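Local atomic coordinates of probable cell division protein WhiA (Thermotoga maritima, PDB entry 3HYI), a protein that probably takes part in cell division and chromosome segregation, joining a degenerate LAGLIDADG homing-endonuclease domain to a DNA-binding helix-turn-helix domain. Residues 250-254 and 266-272; 132-136 and 178-182. All coordinates share one frame. Numbering follows the deposited sequence.

Interaction 1: residues 250-254 and 266-272; sequences RVALV and LGKKLNL
Leu270 lays its isobutyl end over one turn of helix 246-257, between Arg250, Val251 and Val254. Leu270 CD1 is 3.9 Å from Arg250 O and 3.8 Å from Val251 CG2. Leu270 CD2 is 3.9 Å from Val254 CG2 and 4.0 Å from Arg250 CB. Segment 250-254 is regular helix, with Val254 N bonded to Arg250 O at 3.0 Å, so Arg250, Val251 and Val254 share the contacting side. The CA atoms of Val254 and Leu266 lie 6.7 Å apart, those of Val251 and Leu270 7.8 Å. Helix 263-268 ends in a Schellman motif: Leu272 N reaches Gly267 O at 2.9 Å, Asn271 N makes a weak 3.4 Å bond to Lys268 O, and Asn271, the C-prime residue, has phi/psi 52/39°. The type I turn from Lys268 to Asn271 places Leu270, and Asn271 brings back Leu272; both leucines, mt, aim their CA-to-CB bonds at the helix, and Leu272 CD1 arrives 4.2 Å from Val251 CG2. Val254 (chi1 t) also abuts Leu266 and, at 4.3 Å from CG1 to Lys269 CD, the aliphatic part of Lys269. Apolar side-chain packing dominates; the two segments share no hydrogen bonds. Segment 266-272 covers the last part of helix 263-268 and the turn that follows, within the predicted helix-turn-helix motif; helix 274-288 packs against both segments, Leu281 and Lys280 touching Val251, Ile277 Leu266, and Lys280 also Leu272.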
ATOM      1  N   ARG A 250     -10.724  37.840  35.725  1.00 27.25           N
ATOM      2  CA  ARG A 250     -10.287  38.191  34.375  1.00 27.11           C
ATOM      3  C   ARG A 250     -10.892  37.267  33.325  1.00 27.06           C
ATOM      4  O   ARG A 250     -11.231  37.708  32.226  1.00 27.05           O
ATOM      5  CB  ARG A 250      -8.762  38.144  34.274  1.00 27.18           C
ATOM      6  CG  ARG A 250      -8.059  39.180  35.131  1.00 27.58           C
ATOM      7  CD  ARG A 250      -6.577  39.240  34.805  1.00 28.38           C
ATOM      8  NE  ARG A 250      -5.852  38.077  35.323  1.00 29.00           N
ATOM      9  CZ  ARG A 250      -5.469  37.920  36.591  1.00 29.41           C
ATOM     10  NH1 ARG A 250      -5.743  38.847  37.509  1.00 29.79           N
ATOM     11  NH2 ARG A 250      -4.809  36.823  36.952  1.00 29.52           N
ATOM     12  N   VAL A 251     -11.015  35.986  33.669  1.00 27.12           N
ATOM     13  CA  VAL A 251     -11.603  34.983  32.779  1.00 27.12           C
ATOM     14  C   VAL A 251     -13.099  35.232  32.559  1.00 27.28           C
ATOM     15  O   VAL A 251     -13.601  35.078  31.440  1.00 27.42           O
ATOM     16  CB  VAL A 251     -11.378  33.554  33.330  1.00 27.14           C
ATOM     17  CG1 VAL A 251     -12.188  32.524  32.549  1.00 26.94           C
ATOM     18  CG2 VAL A 251      -9.893  33.207  33.295  1.00 26.91           C
ATOM     19  N   ALA A 252     -13.798  35.620  33.627  1.00 27.33           N
ATOM     20  CA  ALA A 252     -15.222  35.959  33.554  1.00 27.34           C
ATOM     21  C   ALA A 252     -15.459  37.178  32.670  1.00 27.38           C
ATOM     22  O   ALA A 252     -16.374  37.183  31.849  1.00 27.45           O
ATOM     23  CB  ALA A 252     -15.784  36.204  34.949  1.00 27.30           C
ATOM     24  N   LEU A 253     -14.627  38.205  32.840  1.00 27.41           N
ATOM     25  CA  LEU A 253     -14.717  39.422  32.031  1.00 27.38           C
ATOM     26  C   LEU A 253     -14.449  39.165  30.545  1.00 27.35           C
ATOM     27  O   LEU A 253     -15.207  39.617  29.688  1.00 27.34           O
ATOM     28  CB  LEU A 253     -13.742  40.487  32.548  1.00 27.37           C
ATOM     29  CG  LEU A 253     -14.072  41.143  33.892  1.00 27.26           C
ATOM     30  CD1 LEU A 253     -12.970  42.111  34.282  1.00 27.19           C
ATOM     31  CD2 LEU A 253     -15.417  41.852  33.844  1.00 27.19           C
ATOM     32  N   VAL A 254     -13.372  38.444  30.248  1.00 27.37           N
ATOM     33  CA  VAL A 254     -12.991  38.152  28.863  1.00 27.44           C
ATOM     34  C   VAL A 254     -14.059  37.331  28.128  1.00 27.30           C
ATOM     35  O   VAL A 254     -14.362  37.605  26.967  1.00 27.23           O
ATOM     36  CB  VAL A 254     -11.607  37.445  28.792  1.00 27.49           C
ATOM     37  CG1 VAL A 254     -11.429  36.713  27.478  1.00 27.76           C
ATOM     38  CG2 VAL A 254     -10.489  38.462  28.981  1.00 27.50           C
ATOM     39  N   LEU A 266     -10.053  32.862  23.552  1.00 26.91           N
ATOM     40  CA  LEU A 266     -10.196  33.495  24.866  1.00 26.87           C
ATOM     41  C   LEU A 266      -8.917  33.356  25.690  1.00 26.65           C
ATOM     42  O   LEU A 266      -8.505  34.293  26.377  1.00 26.58           O
ATOM     43  CB  LEU A 266     -11.347  32.869  25.660  1.00 26.97           C
ATOM     44  CG  LEU A 266     -12.781  33.334  25.435  1.00 27.16           C
ATOM     45  CD1 LEU A 266     -13.654  32.731  26.526  1.00 27.22           C
ATOM     46  CD2 LEU A 266     -12.894  34.854  25.438  1.00 27.25           C
ATOM     47  N   GLY A 267      -8.313  32.170  25.634  1.00 26.31           N
ATOM     48  CA  GLY A 267      -7.070  31.894  26.350  1.00 26.12           C
ATOM     49  C   GLY A 267      -5.926  32.781  25.904  1.00 25.88           C
ATOM     50  O   GLY A 267      -5.185  33.310  26.731  1.00 26.05           O
ATOM     51  N   LYS A 268      -5.788  32.949  24.592  1.00 25.54           N
ATOM     52  CA  LYS A 268      -4.739  33.795  24.020  1.00 25.30           C
ATOM     53  C   LYS A 268      -4.766  35.208  24.616  1.00 24.96           C
ATOM     54  O   LYS A 268      -3.718  35.810  24.842  1.00 24.79           O
ATOM     55  CB  LYS A 268      -4.881  33.861  22.493  1.00 25.29           C
ATOM     56  CG  LYS A 268      -3.576  34.101  21.760  1.00 25.59           C
ATOM     57  CD  LYS A 268      -3.776  34.113  20.249  1.00 25.72           C
ATOM     58  N   LYS A 269      -5.967  35.717  24.889  1.00 24.61           N
ATOM     59  CA  LYS A 269      -6.136  37.057  25.452  1.00 24.37           C
ATOM     60  C   LYS A 269      -5.630  37.212  26.893  1.00 24.13           C
ATOM     61  O   LYS A 269      -5.445  38.339  27.354  1.00 24.24           O
ATOM     62  CB  LYS A 269      -7.605  37.488  25.371  1.00 24.33           C
ATOM     63  CG  LYS A 269      -8.105  37.683  23.946  1.00 24.28           C
ATOM     64  CD  LYS A 269      -9.563  38.097  23.910  1.00 24.20           C
ATOM     65  CE  LYS A 269      -9.997  38.480  22.504  1.00 24.30           C
ATOM     66  NZ  LYS A 269      -9.485  39.812  22.091  1.00 24.52           N
ATOM     67  N   LEU A 270      -5.410  36.099  27.593  1.00 23.72           N
ATOM     68  CA  LEU A 270      -4.884  36.123  28.962  1.00 23.45           C
ATOM     69  C   LEU A 270      -3.589  35.305  29.121  1.00 23.24           C
ATOM     70  O   LEU A 270      -3.213  34.958  30.241  1.00 23.23           O
ATOM     71  CB  LEU A 270      -5.947  35.592  29.936  1.00 23.42           C
ATOM     72  CG  LEU A 270      -7.264  36.372  30.048  1.00 23.28           C
ATOM     73  CD1 LEU A 270      -8.269  35.586  30.873  1.00 22.75           C
ATOM     74  CD2 LEU A 270      -7.041  37.758  30.653  1.00 22.58           C
ATOM     75  N   ASN A 271      -2.901  35.018  28.013  1.00 23.00           N
ATOM     76  CA  ASN A 271      -1.725  34.129  28.022  1.00 22.88           C
ATOM     77  C   ASN A 271      -2.007  32.785  28.714  1.00 22.91           C
ATOM     78  O   ASN A 271      -1.164  32.258  29.442  1.00 22.84           O
ATOM     79  CB  ASN A 271      -0.506  34.826  28.663  1.00 22.71           C
ATOM     80  CG  ASN A 271       0.229  35.756  27.698  1.00 22.34           C
ATOM     81  OD1 ASN A 271       0.093  35.649  26.478  1.00 21.56           O
ATOM     82  ND2 ASN A 271       1.032  36.661  28.252  1.00 20.91           N
ATOM     83  N   LEU A 272      -3.200  32.244  28.479  1.00 22.98           N
ATOM     84  CA  LEU A 272      -3.601  30.946  29.020  1.00 23.13           C
ATOM     85  C   LEU A 272      -3.866  29.979  27.875  1.00 23.34           C
ATOM     86  O   LEU A 272      -4.314  30.385  26.802  1.00 23.27           O
ATOM     87  CB  LEU A 272      -4.877  31.074  29.859  1.00 23.07           C
ATOM     88  CG  LEU A 272      -4.836  31.892  31.150  1.00 23.04           C
ATOM     89  CD1 LEU A 272      -6.211  31.891  31.798  1.00 22.73           C
ATOM     90  CD2 LEU A 272      -3.786  31.358  32.117  1.00 22.90           C
TER

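Interaction 2: residues 132-136 and 178-182; sequences YHLEI and ILVFL
Strand 134-136 and helix 178-182 enclose a greasy interface whose main bump is Leu134, set in the hollow between Ile178, Phe181 and Leu182. The short axes approach to 10.6 Å, with 55° between their N-to-C directions; the closest CA pair is Leu134 and Ile178, at 6.7 Å. On the helix, Leu182 N bonds Ile178 O at 2.9 Å, bringing Ile178, Phe181 and Leu182 round to the strand. Leu134 (chi1 t, chi2 148°, between wells) forks over them: CD1 is 3.6 Å from Phe181 CD2 and 3.9 Å from Leu182 CD2, while CD2 makes a CH-pi contact 4.1 Å from the Phe181 ring centroid, 21° off its normal. Phe181 (chi1 t, chi2 93°) reaches on along the strand, its CZ 3.9 Å from Ile136 CD1. Ile178 (mt) rests CG1 4.0 Å from Leu134 CB and pushes CD1 against the backbone of the approaching loop, 3.8 Å from His133 N. His133 NE2 donates to Glu135 OE1 at 3.0 Å, and Glu135 also salt-bridges Lys169. Helix 175-184 follows the last strand of the second alpha-beta-beta-alpha-beta-beta-alpha unit and packs on its sheet, as in the LAGLIDADG homing-endonuclease fold, degenerate here. Strand 134-138 runs between 123-125 and 168-172; Ile172 of the latter touches Leu134, Ile178 and Phe181. From helix 108-122, Phe119 meets Leu134, Leu118 meets Ile136 and Leu115 meets Phe181; Ile194 of helix 189-201 meets Leu182.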
ATOM      1  N   TYR A 132       1.814  -0.460  -1.903  1.00 24.72           N
ATOM      2  CA  TYR A 132       1.282  -0.992  -3.141  1.00 24.72           C
ATOM      3  C   TYR A 132       2.397  -0.943  -4.176  1.00 24.78           C
ATOM      4  O   TYR A 132       2.685   0.111  -4.746  1.00 24.59           O
ATOM      5  CB  TYR A 132       0.070  -0.188  -3.611  1.00 24.66           C
ATOM      6  CG  TYR A 132      -1.166  -0.313  -2.739  1.00 24.63           C
ATOM      7  CD1 TYR A 132      -1.387  -1.439  -1.946  1.00 24.48           C
ATOM      8  CD2 TYR A 132      -2.134   0.689  -2.735  1.00 24.81           C
ATOM      9  CE1 TYR A 132      -2.518  -1.554  -1.162  1.00 24.69           C
ATOM     10  CE2 TYR A 132      -3.276   0.579  -1.951  1.00 24.86           C
ATOM     11  CZ  TYR A 132      -3.461  -0.548  -1.167  1.00 24.86           C
ATOM     12  OH  TYR A 132      -4.581  -0.681  -0.383  1.00 24.82           O
ATOM     13  N   HIS A 133       3.033  -2.090  -4.401  1.00 24.94           N
ATOM     14  CA  HIS A 133       4.148  -2.172  -5.334  1.00 25.09           C
ATOM     15  C   HIS A 133       4.380  -3.594  -5.834  1.00 25.46           C
ATOM     16  O   HIS A 133       4.626  -4.509  -5.050  1.00 25.36           O
ATOM     17  CB  HIS A 133       5.427  -1.654  -4.676  1.00 24.96           C
ATOM     18  CG  HIS A 133       6.551  -1.427  -5.638  1.00 24.55           C
ATOM     19  ND1 HIS A 133       6.523  -0.431  -6.591  1.00 24.14           N
ATOM     20  CD2 HIS A 133       7.741  -2.056  -5.787  1.00 24.29           C
ATOM     21  CE1 HIS A 133       7.644  -0.458  -7.288  1.00 24.07           C
ATOM     22  NE2 HIS A 133       8.401  -1.434  -6.820  1.00 24.37           N
ATOM     23  N   LEU A 134       4.298  -3.757  -7.149  1.00 25.92           N
ATOM     24  CA  LEU A 134       4.708  -4.978  -7.818  1.00 26.28           C
ATOM     25  C   LEU A 134       5.646  -4.564  -8.938  1.00 26.57           C
ATOM     26  O   LEU A 134       5.312  -3.679  -9.728  1.00 26.57           O
ATOM     27  CB  LEU A 134       3.495  -5.727  -8.370  1.00 26.30           C
ATOM     28  CG  LEU A 134       3.805  -7.075  -9.034  1.00 26.44           C
ATOM     29  CD1 LEU A 134       2.651  -8.056  -8.852  1.00 26.18           C
ATOM     30  CD2 LEU A 134       4.148  -6.899 -10.513  1.00 25.97           C
ATOM     31  N   GLU A 135       6.820  -5.188  -8.998  1.00 26.91           N
ATOM     32  CA  GLU A 135       7.839  -4.796  -9.967  1.00 27.20           C
ATOM     33  C   GLU A 135       8.350  -5.968 -10.791  1.00 27.33           C
ATOM     34  O   GLU A 135       8.279  -7.115 -10.364  1.00 27.31           O
ATOM     35  CB  GLU A 135       9.017  -4.106  -9.265  1.00 27.25           C
ATOM     36  CG  GLU A 135       9.730  -4.968  -8.234  1.00 27.31           C
ATOM     37  CD  GLU A 135      10.963  -4.296  -7.668  1.00 27.43           C
ATOM     38  OE1 GLU A 135      10.887  -3.097  -7.331  1.00 27.27           O
ATOM     39  OE2 GLU A 135      12.008  -4.972  -7.553  1.00 27.65           O
ATOM     40  N   ILE A 136       8.852  -5.651 -11.981  1.00 27.59           N
ATOM     41  CA  ILE A 136       9.565  -6.603 -12.825  1.00 27.82           C
ATOM     42  C   ILE A 136      10.852  -5.946 -13.316  1.00 27.80           C
ATOM     43  O   ILE A 136      10.815  -4.907 -13.978  1.00 27.74           O
ATOM     44  CB  ILE A 136       8.712  -7.046 -14.030  1.00 27.96           C
ATOM     45  CG1 ILE A 136       7.615  -8.010 -13.578  1.00 28.19           C
ATOM     46  CG2 ILE A 136       9.578  -7.723 -15.085  1.00 28.13           C
ATOM     47  CD1 ILE A 136       6.619  -8.345 -14.672  1.00 28.65           C
ATOM     48  N   ILE A 178      -2.721  -4.747  -9.520  1.00 25.91           N
ATOM     49  CA  ILE A 178      -1.876  -5.782  -8.922  1.00 25.52           C
ATOM     50  C   ILE A 178      -2.639  -7.099  -8.752  1.00 25.34           C
ATOM     51  O   ILE A 178      -2.116  -8.169  -9.064  1.00 25.37           O
ATOM     52  CB  ILE A 178      -1.310  -5.320  -7.555  1.00 25.57           C
ATOM     53  CG1 ILE A 178      -0.193  -4.291  -7.764  1.00 25.27           C
ATOM     54  CG2 ILE A 178      -0.776  -6.500  -6.757  1.00 25.33           C
ATOM     55  CD1 ILE A 178       0.246  -3.603  -6.493  1.00 24.91           C
ATOM     56  N   LEU A 179      -3.875  -7.015  -8.267  1.00 25.03           N
ATOM     57  CA  LEU A 179      -4.716  -8.200  -8.094  1.00 24.76           C
ATOM     58  C   LEU A 179      -5.055  -8.864  -9.430  1.00 24.52           C
ATOM     59  O   LEU A 179      -5.063 -10.094  -9.528  1.00 24.42           O
ATOM     60  CB  LEU A 179      -6.004  -7.843  -7.337  1.00 24.71           C
ATOM     61  CG  LEU A 179      -5.811  -7.556  -5.844  1.00 24.66           C
ATOM     62  CD1 LEU A 179      -7.063  -6.941  -5.240  1.00 23.89           C
ATOM     63  CD2 LEU A 179      -5.416  -8.831  -5.101  1.00 24.45           C
ATOM     64  N   VAL A 180      -5.336  -8.050 -10.446  1.00 24.21           N
ATOM     65  CA  VAL A 180      -5.593  -8.547 -11.799  1.00 24.01           C
ATOM     66  C   VAL A 180      -4.369  -9.285 -12.332  1.00 24.01           C
ATOM     67  O   VAL A 180      -4.480 -10.380 -12.885  1.00 23.96           O
ATOM     68  CB  VAL A 180      -5.937  -7.398 -12.778  1.00 23.95           C
ATOM     69  CG1 VAL A 180      -6.101  -7.933 -14.193  1.00 23.84           C
ATOM     70  CG2 VAL A 180      -7.198  -6.666 -12.332  1.00 23.61           C
ATOM     71  N   PHE A 181      -3.206  -8.660 -12.160  1.00 23.95           N
ATOM     72  CA  PHE A 181      -1.931  -9.235 -12.567  1.00 23.93           C
ATOM     73  C   PHE A 181      -1.693 -10.576 -11.884  1.00 23.79           C
ATOM     74  O   PHE A 181      -1.390 -11.574 -12.544  1.00 23.82           O
ATOM     75  CB  PHE A 181      -0.794  -8.267 -12.222  1.00 24.00           C
ATOM     76  CG  PHE A 181       0.562  -8.735 -12.666  1.00 24.15           C
ATOM     77  CD1 PHE A 181       1.069  -8.358 -13.904  1.00 24.29           C
ATOM     78  CD2 PHE A 181       1.336  -9.546 -11.844  1.00 24.19           C
ATOM     79  CE1 PHE A 181       2.323  -8.789 -14.317  1.00 24.14           C
ATOM     80  CE2 PHE A 181       2.591  -9.981 -12.251  1.00 23.80           C
ATOM     81  CZ  PHE A 181       3.086  -9.600 -13.488  1.00 23.86           C
ATOM     82  N   LEU A 182      -1.841 -10.591 -10.562  1.00 23.63           N
ATOM     83  CA  LEU A 182      -1.582 -11.795  -9.775  1.00 23.58           C
ATOM     84  C   LEU A 182      -2.538 -12.931 -10.123  1.00 23.49           C
ATOM     85  O   LEU A 182      -2.115 -14.078 -10.254  1.00 23.46           O
ATOM     86  CB  LEU A 182      -1.648 -11.490  -8.274  1.00 23.52           C
ATOM     87  CG  LEU A 182      -0.507 -10.624  -7.725  1.00 23.37           C
ATOM     88  CD1 LEU A 182      -0.771 -10.281  -6.272  1.00 23.29           C
ATOM     89  CD2 LEU A 182       0.842 -11.315  -7.875  1.00 23.11           C
TER

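In the fold
After helices 9-16 and 25-39 the chain builds a four-stranded antiparallel sheet, with helix 56-68 between its strands, then helix 108-122 and a second such sheet. Interaction 2 closes a loop of 41 residues, comprising helix 141-155, strands 160-163 and 168-172 and the start of helix 175-184, and binds that helix to strand 134-138. Helices 189-201 and 207-238 follow before interaction 1 closes a loop of 11 residues, joining helix 246-257 to helix 263-268 and the turn after it. The loops are in series, neither nesting nor crossing. The centres of the two interactions are about 57 Å apart and their nearest atoms about 40 Å; one lies in the LAGLIDADG-like domain, the other in the helix-turn-helix domain.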